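Local coordinates for protein FMN reductase [NAD(P)H] (PDB 1ZCH) that catalyses the NAD(P)H-dependent reduction of FMN and also reduces nitroaromatic compounds, quinones, chromates and azo dyes, at residues R15-E20 against D71-F76; C80-R85 against K153-L158; L130-I135 against S159-G164. All blocks are in the same frame, centred on the assembly; numbering follows the deposited sequence.

Interaction 1: residues R15-E20 against D71-F76. With FMN (flavin mononucleotide), chain D.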
loop_
_atom_site.group_PDB
_atom_site.type_symbol
_atom_site.label_atom_id
_atom_site.label_comp_id
_atom_site.label_asym_id
_atom_site.label_seq_id
_atom_site.Cartn_x
_atom_site.Cartn_y
_atom_site.Cartn_z
ATOM N N ARG A 15 -10.723 9.042 -15.732
ATOM C CA ARG A 15 -10.536 8.111 -16.846
ATOM C C ARG A 15 -10.709 8.776 -18.212
ATOM O O ARG A 15 -10.815 8.098 -19.238
ATOM C CB ARG A 15 -11.497 6.927 -16.721
ATOM C CG ARG A 15 -11.248 6.070 -15.489
ATOM C CD ARG A 15 -12.108 4.816 -15.493
ATOM N NE ARG A 15 -11.872 4.001 -14.303
ATOM C CZ ARG A 15 -12.396 4.247 -13.106
ATOM N NH1 ARG A 15 -13.202 5.288 -12.928
ATOM N NH2 ARG A 15 -12.104 3.455 -12.082
ATOM N N SER A 16 -10.750 10.103 -18.211
ATOM C CA SER A 16 -10.872 10.888 -19.436
ATOM C C SER A 16 -9.775 11.941 -19.350
ATOM O O SER A 16 -9.811 12.808 -18.472
ATOM C CB SER A 16 -12.242 11.564 -19.517
ATOM O OG SER A 16 -12.338 12.355 -20.692
ATOM N N TYR A 17 -8.807 11.861 -20.259
ATOM C CA TYR A 17 -7.670 12.778 -20.265
ATOM C C TYR A 17 -7.487 13.568 -21.557
ATOM O O TYR A 17 -7.917 13.141 -22.627
ATOM C CB TYR A 17 -6.385 11.987 -20.005
ATOM C CG TYR A 17 -6.332 11.328 -18.646
ATOM C CD1 TYR A 17 -5.839 12.016 -17.539
ATOM C CD2 TYR A 17 -6.792 10.022 -18.463
ATOM C CE1 TYR A 17 -5.802 11.423 -16.280
ATOM C CE2 TYR A 17 -6.760 9.418 -17.207
ATOM C CZ TYR A 17 -6.262 10.127 -16.121
ATOM O OH TYR A 17 -6.207 9.535 -14.879
ATOM N N THR A 18 -6.837 14.725 -21.442
ATOM C CA THR A 18 -6.544 15.559 -22.601
ATOM C C THR A 18 -5.195 15.061 -23.113
ATOM O O THR A 18 -4.624 14.120 -22.555
ATOM C CB THR A 18 -6.406 17.049 -22.227
ATOM O OG1 THR A 18 -5.210 17.241 -21.459
ATOM C CG2 THR A 18 -7.606 17.510 -21.410
ATOM N N ASP A 19 -4.681 15.695 -24.161
ATOM C CA ASP A 19 -3.404 15.294 -24.734
ATOM C C ASP A 19 -2.257 16.134 -24.180
ATOM O O ASP A 19 -1.116 16.010 -24.626
ATOM C CB ASP A 19 -3.458 15.430 -26.258
ATOM C CG ASP A 19 -3.617 16.869 -26.707
ATOM O OD1 ASP A 19 -4.475 17.580 -26.143
ATOM O OD2 ASP A 19 -2.888 17.291 -27.630
ATOM N N GLU A 20 -2.564 16.984 -23.206
ATOM C CA GLU A 20 -1.562 17.854 -22.593
ATOM C C GLU A 20 -0.485 17.006 -21.926
ATOM O O GLU A 20 -0.788 16.067 -21.192
ATOM C CB GLU A 20 -2.217 18.760 -21.544
ATOM C CG GLU A 20 -1.406 20.003 -21.181
ATOM C CD GLU A 20 -1.961 20.740 -19.971
ATOM O OE1 GLU A 20 -3.197 20.763 -19.797
ATOM O OE2 GLU A 20 -1.161 21.309 -19.198
ATOM N N ASP A 71 -3.978 4.440 -22.856
ATOM C CA ASP A 71 -3.484 4.883 -24.159
ATOM C C ASP A 71 -3.592 6.405 -24.272
ATOM O O ASP A 71 -2.698 7.077 -24.794
ATOM C CB ASP A 71 -4.286 4.221 -25.278
ATOM C CG ASP A 71 -3.775 4.593 -26.652
ATOM O OD1 ASP A 71 -2.629 4.219 -26.985
ATOM O OD2 ASP A 71 -4.519 5.263 -27.398
ATOM N N GLN A 72 -4.708 6.932 -23.785
ATOM C CA GLN A 72 -4.999 8.358 -23.839
ATOM C C GLN A 72 -4.090 9.249 -22.992
ATOM O O GLN A 72 -3.631 10.294 -23.460
ATOM C CB GLN A 72 -6.463 8.576 -23.442
ATOM C CG GLN A 72 -6.983 9.988 -23.622
ATOM C CD GLN A 72 -8.447 10.108 -23.236
ATOM O OE1 GLN A 72 -8.817 9.887 -22.080
ATOM N NE2 GLN A 72 -9.291 10.452 -24.205
ATOM N N ALA A 73 -3.828 8.852 -21.749
ATOM C CA ALA A 73 -2.977 9.651 -20.864
ATOM C C ALA A 73 -1.521 9.591 -21.311
ATOM O O ALA A 73 -1.070 8.574 -21.829
ATOM C CB ALA A 73 -3.100 9.160 -19.426
ATOM N N PRO A 74 -0.765 10.682 -21.101
ATOM C CA PRO A 74 0.647 10.756 -21.490
ATOM C C PRO A 74 1.619 9.971 -20.611
ATOM O O PRO A 74 2.741 9.672 -21.029
ATOM C CB PRO A 74 0.928 12.254 -21.449
ATOM C CG PRO A 74 0.083 12.707 -20.306
ATOM C CD PRO A 74 -1.222 11.970 -20.550
ATOM N N VAL A 75 1.188 9.626 -19.404
ATOM C CA VAL A 75 2.053 8.909 -18.478
ATOM C C VAL A 75 1.435 7.665 -17.849
ATOM O O VAL A 75 0.287 7.685 -17.404
ATOM C CB VAL A 75 2.499 9.842 -17.321
ATOM C CG1 VAL A 75 3.345 9.063 -16.308
ATOM C CG2 VAL A 75 3.283 11.025 -17.874
ATOM N N PHE A 76 2.206 6.581 -17.833
ATOM C CA PHE A 76 1.783 5.339 -17.194
ATOM C C PHE A 76 2.920 4.916 -16.271
ATOM O O PHE A 76 4.040 4.695 -16.728
ATOM C CB PHE A 76 1.543 4.211 -18.199
ATOM C CG PHE A 76 1.113 2.913 -17.551
ATOM C CD1 PHE A 76 -0.227 2.681 -17.240
ATOM C CD2 PHE A 76 2.057 1.951 -17.195
ATOM C CE1 PHE A 76 -0.620 1.508 -16.581
ATOM C CE2 PHE A 76 1.678 0.774 -16.535
ATOM C CZ PHE A 76 0.337 0.553 -16.226
HETATM N N1 FMN D . -9.791 1.426 -12.299
HETATM C C2 FMN D . -9.814 1.060 -13.595
HETATM O O2 FMN D . -10.467 1.647 -14.416
HETATM N N3 FMN D . -9.049 -0.058 -14.079
HETATM C C4 FMN D . -8.236 -0.817 -13.228
HETATM O O4 FMN D . -7.609 -1.758 -13.682
HETATM C C4A FMN D . -8.189 -0.420 -11.817
HETATM N N5 FMN D . -7.420 -1.127 -10.928
HETATM C C5A FMN D . -7.261 -0.617 -9.653
HETATM C C6 FMN D . -6.300 -1.257 -8.799
HETATM C C7 FMN D . -6.034 -0.780 -7.518
HETATM C C7M FMN D . -4.965 -1.449 -6.679
HETATM C C8 FMN D . -6.776 0.384 -6.996
HETATM C C8M FMN D . -6.497 0.970 -5.635
HETATM C C9 FMN D . -7.760 1.012 -7.810
HETATM C C9A FMN D . -8.004 0.534 -9.141
HETATM N N10 FMN D . -8.928 1.180 -10.090
HETATM C C10 FMN D . -9.003 0.756 -11.392
HETATM C "C1'" FMN D . -9.753 2.343 -9.624
HETATM C "C2'" FMN D . -10.972 1.902 -8.744
HETATM O "O2'" FMN D . -12.000 1.412 -9.615
HETATM C "C3'" FMN D . -11.437 3.133 -7.950
HETATM O "O3'" FMN D . -10.366 3.534 -7.072
HETATM C "C4'" FMN D . -12.686 2.818 -7.092
HETATM O "O4'" FMN D . -13.810 2.488 -7.915
HETATM C "C5'" FMN D . -12.976 4.029 -6.218
HETATM O "O5'" FMN D . -13.445 5.227 -7.111
HETATM P P FMN D . -12.609 6.514 -7.033
HETATM O O1P FMN D . -12.885 7.202 -5.784
HETATM O O2P FMN D . -12.988 7.366 -8.143
HETATM O O3P FMN D . -11.185 6.211 -7.110
HETATM O O HOH W 1 -9.996 7.524 -22.133
HETATM O O HOH W 2 -12.581 10.276 -23.112
#
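One face of the Y17 ring lies over the methyl of A73, a CH-pi contact with A73 CB 4.1 Å from the ring centroid and displaced toward the rim at CG and CD2; near the ring plane, at its edge, sits Q72 OE1. The amide of Q72 is turned 75° from that ring. Within the nitroreductase fold, this contact joins the loop after helix 3-9 to the end of helix 68-72 and the turn into strand 75-82. CG of Q72 is anti to its backbone N (chi1 -172°) and the chain runs on extended, which carries the amide to the loop backbone. There Q72 OE1 takes the backbone N-H of Y17 at 2.7 Å, nearly straight but from above the carbonyl plane. A water adds a second donor to Q72 OE1 and also binds R15 O. Farther on, P74 CG rests 3.6 Å from E20 O, beside the ST turn in which T18 OG1 accepts from E20 N. R15 leaves the backbone away from residues 71-76, and its extended chain reaches the flavin, whose N1 lies in the guanidinium plane at its edge. R15 NH2 donates to FMN N1 at 3.1 Å, and R15 NE to FMN O2 at 2.7 Å.

Interaction 2: residues C80-R85 against K153-L158; sequences CADFNR and KYVFPL
A81 presses its methyl onto one face of the F156 ring, and this is where the contact is tightest. A81 CB stands 3.6 Å from the ring centroid, displaced toward CZ in a CH-pi contact, while L158 CD1 reaches the same methyl at 3.7 Å. CG of F156 sits between its backbone N and carbonyl carbon (chi1 66°), the crowded position, which lays the ring over its cross-strand neighbour. F245 meets the same ring edge-to-face. Beneath these side chains, A81 and F156 form an antiparallel hydrogen-bonded pair: A81 N donates to F156 O at 2.9 Å, and F156 N returns a longer bond to A81 O. On the face of C80, V155 and P157, V155 CG1 packs on C80 CB at 3.8 Å, and V155 CG2 touches both N84 CB and D82 OD2.

Toward K153 the strands give way to a looser end, where F83 N still binds Y154 O at 2.8 Å but the aromatic ends of F83 and Y154 lead apart. The ring of Y154 carries K153 CG over the centre of one face, and K153 itself is exposed. Here a water bridges N84 OD1 and K153 O, donating to both. N84 ND2 turns to Q190 and Y187 of the second subunit. D82 OD2 is held by T47 as well as by Y187 of the second subunit, whereas D82 OD1 accepts from N84 N at 2.7 Å and from R85 N, tying the strand end to the first turn of helix 84-94. D82 OD1, taking both N-H groups, makes an Asx turn with N84 and an Asx motif with R85, at the passage from an inner strand of the antiparallel sheet into a helix, in a dimeric nitroreductase fold.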
loop_
_atom_site.group_PDB
_atom_site.type_symbol
_atom_site.label_atom_id
_atom_site.label_comp_id
_atom_site.label_asym_id
_atom_site.label_seq_id
_atom_site.Cartn_x
_atom_site.Cartn_y
_atom_site.Cartn_z
ATOM N N CYS A 80 6.026 -1.831 -8.913
ATOM C CA CYS A 80 6.409 -3.230 -8.756
ATOM C C CYS A 80 7.028 -3.500 -7.397
ATOM O O CYS A 80 7.735 -2.654 -6.855
ATOM C CB CYS A 80 7.458 -3.622 -9.805
ATOM S SG CYS A 80 7.062 -3.230 -11.517
ATOM N N ALA A 81 6.757 -4.681 -6.852
ATOM C CA ALA A 81 7.383 -5.085 -5.601
ATOM C C ALA A 81 8.795 -5.386 -6.103
ATOM O O ALA A 81 8.952 -5.955 -7.189
ATOM C CB ALA A 81 6.728 -6.350 -5.064
ATOM N N ASP A 82 9.818 -5.018 -5.339
ATOM C CA ASP A 82 11.189 -5.237 -5.789
ATOM C C ASP A 82 12.119 -5.776 -4.708
ATOM O O ASP A 82 12.394 -5.096 -3.717
ATOM C CB ASP A 82 11.763 -3.917 -6.333
ATOM C CG ASP A 82 13.115 -4.090 -7.021
ATOM O OD1 ASP A 82 13.981 -4.822 -6.497
ATOM O OD2 ASP A 82 13.322 -3.468 -8.084
ATOM N N PHE A 83 12.588 -7.006 -4.897
ATOM C CA PHE A 83 13.537 -7.615 -3.970
ATOM C C PHE A 83 14.815 -7.922 -4.753
ATOM O O PHE A 83 15.672 -8.690 -4.306
ATOM C CB PHE A 83 12.952 -8.889 -3.342
ATOM C CG PHE A 83 12.127 -8.626 -2.110
ATOM C CD1 PHE A 83 12.713 -8.639 -0.849
ATOM C CD2 PHE A 83 10.771 -8.320 -2.216
ATOM C CE1 PHE A 83 11.961 -8.346 0.298
ATOM C CE2 PHE A 83 10.010 -8.024 -1.079
ATOM C CZ PHE A 83 10.608 -8.037 0.178
ATOM N N ASN A 84 14.935 -7.312 -5.933
ATOM C CA ASN A 84 16.129 -7.492 -6.763
ATOM C C ASN A 84 17.259 -6.649 -6.171
ATOM O O ASN A 84 18.408 -7.089 -6.100
ATOM C CB ASN A 84 15.866 -7.068 -8.214
ATOM C CG ASN A 84 17.116 -7.150 -9.080
ATOM O OD1 ASN A 84 17.807 -8.171 -9.095
ATOM N ND2 ASN A 84 17.409 -6.076 -9.805
ATOM N N ARG A 85 16.945 -5.429 -5.745
ATOM C CA ARG A 85 17.980 -4.608 -5.127
ATOM C C ARG A 85 18.441 -5.317 -3.849
ATOM O O ARG A 85 19.611 -5.242 -3.476
ATOM C CB ARG A 85 17.454 -3.202 -4.811
ATOM C CG ARG A 85 17.355 -2.289 -6.040
ATOM C CD ARG A 85 17.005 -0.853 -5.633
ATOM N NE ARG A 85 15.670 -0.794 -5.049
ATOM C CZ ARG A 85 14.564 -0.541 -5.739
ATOM N NH1 ARG A 85 14.633 -0.303 -7.044
ATOM N NH2 ARG A 85 13.386 -0.564 -5.131
ATOM N N LYS A 153 14.262 -11.257 -12.118
ATOM C CA LYS A 153 13.816 -12.124 -11.039
ATOM C C LYS A 153 13.732 -11.268 -9.768
ATOM O O LYS A 153 14.516 -10.330 -9.595
ATOM C CB LYS A 153 14.820 -13.267 -10.855
ATOM C CG LYS A 153 14.459 -14.289 -9.793
ATOM C CD LYS A 153 15.479 -15.422 -9.792
ATOM C CE LYS A 153 15.179 -16.464 -8.731
ATOM N NZ LYS A 153 16.182 -17.570 -8.790
ATOM N N TYR A 154 12.765 -11.589 -8.909
ATOM C CA TYR A 154 12.513 -10.893 -7.640
ATOM C C TYR A 154 11.768 -9.569 -7.784
ATOM O O TYR A 154 11.687 -8.783 -6.841
ATOM C CB TYR A 154 13.816 -10.684 -6.866
ATOM C CG TYR A 154 14.509 -11.989 -6.552
ATOM C CD1 TYR A 154 13.858 -12.989 -5.827
ATOM C CD2 TYR A 154 15.801 -12.242 -7.008
ATOM C CE1 TYR A 154 14.476 -14.209 -5.569
ATOM C CE2 TYR A 154 16.429 -13.459 -6.754
ATOM C CZ TYR A 154 15.764 -14.436 -6.036
ATOM O OH TYR A 154 16.395 -15.630 -5.773
ATOM N N VAL A 155 11.223 -9.335 -8.972
ATOM C CA VAL A 155 10.445 -8.132 -9.243
ATOM C C VAL A 155 9.127 -8.578 -9.872
ATOM O O VAL A 155 9.119 -9.409 -10.783
ATOM C CB VAL A 155 11.169 -7.191 -10.240
ATOM C CG1 VAL A 155 10.286 -5.973 -10.554
ATOM C CG2 VAL A 155 12.505 -6.746 -9.661
ATOM N N PHE A 156 8.012 -8.061 -9.370
ATOM C CA PHE A 156 6.719 -8.405 -9.953
ATOM C C PHE A 156 5.765 -7.218 -9.941
ATOM O O PHE A 156 5.740 -6.424 -8.995
ATOM C CB PHE A 156 6.106 -9.645 -9.272
ATOM C CG PHE A 156 5.718 -9.452 -7.833
ATOM C CD1 PHE A 156 4.493 -8.887 -7.497
ATOM C CD2 PHE A 156 6.553 -9.897 -6.811
ATOM C CE1 PHE A 156 4.100 -8.773 -6.158
ATOM C CE2 PHE A 156 6.173 -9.788 -5.472
ATOM C CZ PHE A 156 4.943 -9.226 -5.144
ATOM N N PRO A 157 4.982 -7.065 -11.018
ATOM C CA PRO A 157 4.030 -5.958 -11.134
ATOM C C PRO A 157 2.861 -6.073 -10.171
ATOM O O PRO A 157 2.299 -7.151 -9.980
ATOM C CB PRO A 157 3.591 -6.045 -12.589
ATOM C CG PRO A 157 3.566 -7.530 -12.817
ATOM C CD PRO A 157 4.867 -7.976 -12.173
ATOM N N LEU A 158 2.503 -4.954 -9.554
ATOM C CA LEU A 158 1.377 -4.935 -8.630
ATOM C C LEU A 158 0.264 -4.035 -9.148
ATOM O O LEU A 158 -0.893 -4.445 -9.214
ATOM C CB LEU A 158 1.836 -4.480 -7.244
ATOM C CG LEU A 158 2.556 -5.604 -6.495
ATOM C CD1 LEU A 158 3.278 -5.066 -5.280
ATOM C CD2 LEU A 158 1.528 -6.661 -6.099
HETATM O O HOH W 3 17.172 -10.501 -10.197
#

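Interaction 3: residues L130-I135 against S159-G164; sequences LGTVPI and SGLVIG. With FMN (flavin mononucleotide), chain D.
V133 and V162 lie side by side on one face of the sheet, pointing the same way, with V133 CG1 3.5 Å from V162 CB. They belong to an antiparallel strand pair of the nitroreductase fold, in which strand 131-135 forms the edge within its chain and lines the FMN pocket. I135 crosses V162 at an angle, its CG1 3.8 Å from V162 CG2, and extends CD1 to the pyrimidine end of the flavin. V133 CG2, anti to its backbone N, is directed to FMN N1 at 3.6 Å, so the two methyls of V133 divide between strand and cofactor. On the opposite face, T132 and I163 are aligned alike, whereas L161 cuts across T132 and brings CD1 within 4.0 Å of P134 CG. The proline ring in turn meets FMN C8 and C9. S159 OG, anti to its backbone N (chi1 -179°), donates to G160 O, which also accepts from I135 N; an alanine here would probably cost G160 O this second donor and open a small gap beside P134 CB. The backbone of P134 comes nearest the isoalloxazine: P134 O lies 3.0 Å from FMN C4A.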
loop_
_atom_site.group_PDB
_atom_site.type_symbol
_atom_site.label_atom_id
_atom_site.label_comp_id
_atom_site.label_asym_id
_atom_site.label_seq_id
_atom_site.Cartn_x
_atom_site.Cartn_y
_atom_site.Cartn_z
ATOM N N LEU A 130 -3.331 17.128 -11.397
ATOM C CA LEU A 130 -3.358 16.007 -12.329
ATOM C C LEU A 130 -4.409 14.976 -11.946
ATOM O O LEU A 130 -4.789 14.857 -10.781
ATOM C CB LEU A 130 -1.982 15.332 -12.378
ATOM C CG LEU A 130 -0.829 16.212 -12.868
ATOM C CD1 LEU A 130 0.493 15.559 -12.528
ATOM C CD2 LEU A 130 -0.963 16.441 -14.373
ATOM N N GLY A 131 -4.881 14.235 -12.941
ATOM C CA GLY A 131 -5.861 13.197 -12.685
ATOM C C GLY A 131 -5.123 11.876 -12.686
ATOM O O GLY A 131 -4.071 11.760 -13.320
ATOM N N THR A 132 -5.646 10.890 -11.963
ATOM C CA THR A 132 -5.012 9.578 -11.915
ATOM C C THR A 132 -6.047 8.466 -11.773
ATOM O O THR A 132 -7.211 8.713 -11.434
ATOM C CB THR A 132 -4.048 9.423 -10.698
ATOM O OG1 THR A 132 -4.816 9.233 -9.501
ATOM C CG2 THR A 132 -3.159 10.660 -10.531
ATOM N N VAL A 133 -5.609 7.244 -12.053
ATOM C CA VAL A 133 -6.438 6.056 -11.876
ATOM C C VAL A 133 -5.495 4.859 -11.821
ATOM O O VAL A 133 -4.679 4.654 -12.722
ATOM C CB VAL A 133 -7.496 5.859 -13.000
ATOM C CG1 VAL A 133 -6.833 5.558 -14.343
ATOM C CG2 VAL A 133 -8.443 4.725 -12.603
ATOM N N PRO A 134 -5.556 4.082 -10.730
ATOM C CA PRO A 134 -4.665 2.921 -10.641
ATOM C C PRO A 134 -5.134 1.851 -11.620
ATOM O O PRO A 134 -6.284 1.876 -12.058
ATOM C CB PRO A 134 -4.815 2.466 -9.187
ATOM C CG PRO A 134 -5.284 3.709 -8.465
ATOM C CD PRO A 134 -6.259 4.303 -9.455
ATOM N N ILE A 135 -4.242 0.926 -11.964
ATOM C CA ILE A 135 -4.576 -0.148 -12.892
ATOM C C ILE A 135 -4.121 -1.491 -12.324
ATOM O O ILE A 135 -2.974 -1.896 -12.499
ATOM C CB ILE A 135 -3.900 0.060 -14.272
ATOM C CG1 ILE A 135 -4.360 1.386 -14.899
ATOM C CG2 ILE A 135 -4.230 -1.112 -15.192
ATOM C CD1 ILE A 135 -5.834 1.431 -15.274
ATOM N N SER A 159 0.611 -2.816 -9.538
ATOM C CA SER A 159 -0.401 -1.899 -10.046
ATOM C C SER A 159 0.182 -0.763 -10.863
ATOM O O SER A 159 1.270 -0.266 -10.579
ATOM C CB SER A 159 -1.208 -1.308 -8.886
ATOM O OG SER A 159 -2.219 -0.419 -9.349
ATOM N N GLY A 160 -0.552 -0.362 -11.892
ATOM C CA GLY A 160 -0.107 0.752 -12.693
ATOM C C GLY A 160 -0.812 1.973 -12.142
ATOM O O GLY A 160 -1.677 1.865 -11.267
ATOM N N LEU A 161 -0.420 3.144 -12.621
ATOM C CA LEU A 161 -1.063 4.378 -12.210
ATOM C C LEU A 161 -1.034 5.286 -13.425
ATOM O O LEU A 161 0.034 5.667 -13.902
ATOM C CB LEU A 161 -0.324 5.052 -11.048
ATOM C CG LEU A 161 -1.007 6.339 -10.549
ATOM C CD1 LEU A 161 -2.389 6.005 -9.959
ATOM C CD2 LEU A 161 -0.135 7.025 -9.506
ATOM N N VAL A 162 -2.216 5.595 -13.937
ATOM C CA VAL A 162 -2.342 6.475 -15.084
ATOM C C VAL A 162 -2.262 7.906 -14.560
ATOM O O VAL A 162 -2.839 8.221 -13.520
ATOM C CB VAL A 162 -3.700 6.253 -15.794
ATOM C CG1 VAL A 162 -3.904 7.297 -16.882
ATOM C CG2 VAL A 162 -3.747 4.852 -16.392
ATOM N N ILE A 163 -1.527 8.762 -15.263
ATOM C CA ILE A 163 -1.396 10.157 -14.862
ATOM C C ILE A 163 -1.503 11.068 -16.085
ATOM O O ILE A 163 -0.930 10.783 -17.140
ATOM C CB ILE A 163 -0.042 10.428 -14.155
ATOM C CG1 ILE A 163 0.081 9.545 -12.909
ATOM C CG2 ILE A 163 0.054 11.902 -13.758
ATOM C CD1 ILE A 163 1.375 9.746 -12.137
ATOM N N GLY A 164 -2.252 12.156 -15.937
ATOM C CA GLY A 164 -2.417 13.093 -17.033
ATOM C C GLY A 164 -3.326 14.241 -16.642
ATOM O O GLY A 164 -3.796 14.310 -15.508
HETATM N N1 FMN D . -9.791 1.426 -12.299
HETATM C C2 FMN D . -9.814 1.060 -13.595
HETATM O O2 FMN D . -10.467 1.647 -14.416
HETATM N N3 FMN D . -9.049 -0.058 -14.079
HETATM C C4 FMN D . -8.236 -0.817 -13.228
HETATM O O4 FMN D . -7.609 -1.758 -13.682
HETATM C C4A FMN D . -8.189 -0.420 -11.817
HETATM N N5 FMN D . -7.420 -1.127 -10.928
HETATM C C5A FMN D . -7.261 -0.617 -9.653
HETATM C C6 FMN D . -6.300 -1.257 -8.799
HETATM C C7 FMN D . -6.034 -0.780 -7.518
HETATM C C7M FMN D . -4.965 -1.449 -6.679
HETATM C C8 FMN D . -6.776 0.384 -6.996
HETATM C C8M FMN D . -6.497 0.970 -5.635
HETATM C C9 FMN D . -7.760 1.012 -7.810
HETATM C C9A FMN D . -8.004 0.534 -9.141
HETATM N N10 FMN D . -8.928 1.180 -10.090
HETATM C C10 FMN D . -9.003 0.756 -11.392
HETATM C "C1'" FMN D . -9.753 2.343 -9.624
HETATM C "C2'" FMN D . -10.972 1.902 -8.744
HETATM O "O2'" FMN D . -12.000 1.412 -9.615
HETATM C "C3'" FMN D . -11.437 3.133 -7.950
HETATM O "O3'" FMN D . -10.366 3.534 -7.072
HETATM C "C4'" FMN D . -12.686 2.818 -7.092
HETATM O "O4'" FMN D . -13.810 2.488 -7.915
HETATM C "C5'" FMN D . -12.976 4.029 -6.218
HETATM O "O5'" FMN D . -13.445 5.227 -7.111
HETATM P P FMN D . -12.609 6.514 -7.033
HETATM O O1P FMN D . -12.885 7.202 -5.784
HETATM O O2P FMN D . -12.988 7.366 -8.143
HETATM O O3P FMN D . -11.185 6.211 -7.110
#

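All three interactions reach one antiparallel sheet, but at different depths. Interaction 3 is wholly buried, its chemistry dominated by paired backbones and aliphatic side chains, and it shares strand 155-164 with interaction 2. Interaction 2 is also largely buried, yet its outer end turns polar where the strand passes into helix 84-94 and meets the second subunit. Interaction 1 is only partly buried: a loop meets a helix end and a turn through an amide, a methyl and waters. It shares strand 75-82 with interaction 2 and touches interaction 3, where V75 O lies 3.0 Å from I163 N. Interactions 1 and 3 both reach FMN, one through charged hydrogen-bond donors, the other through aliphatic side chains and the P134 carbonyl.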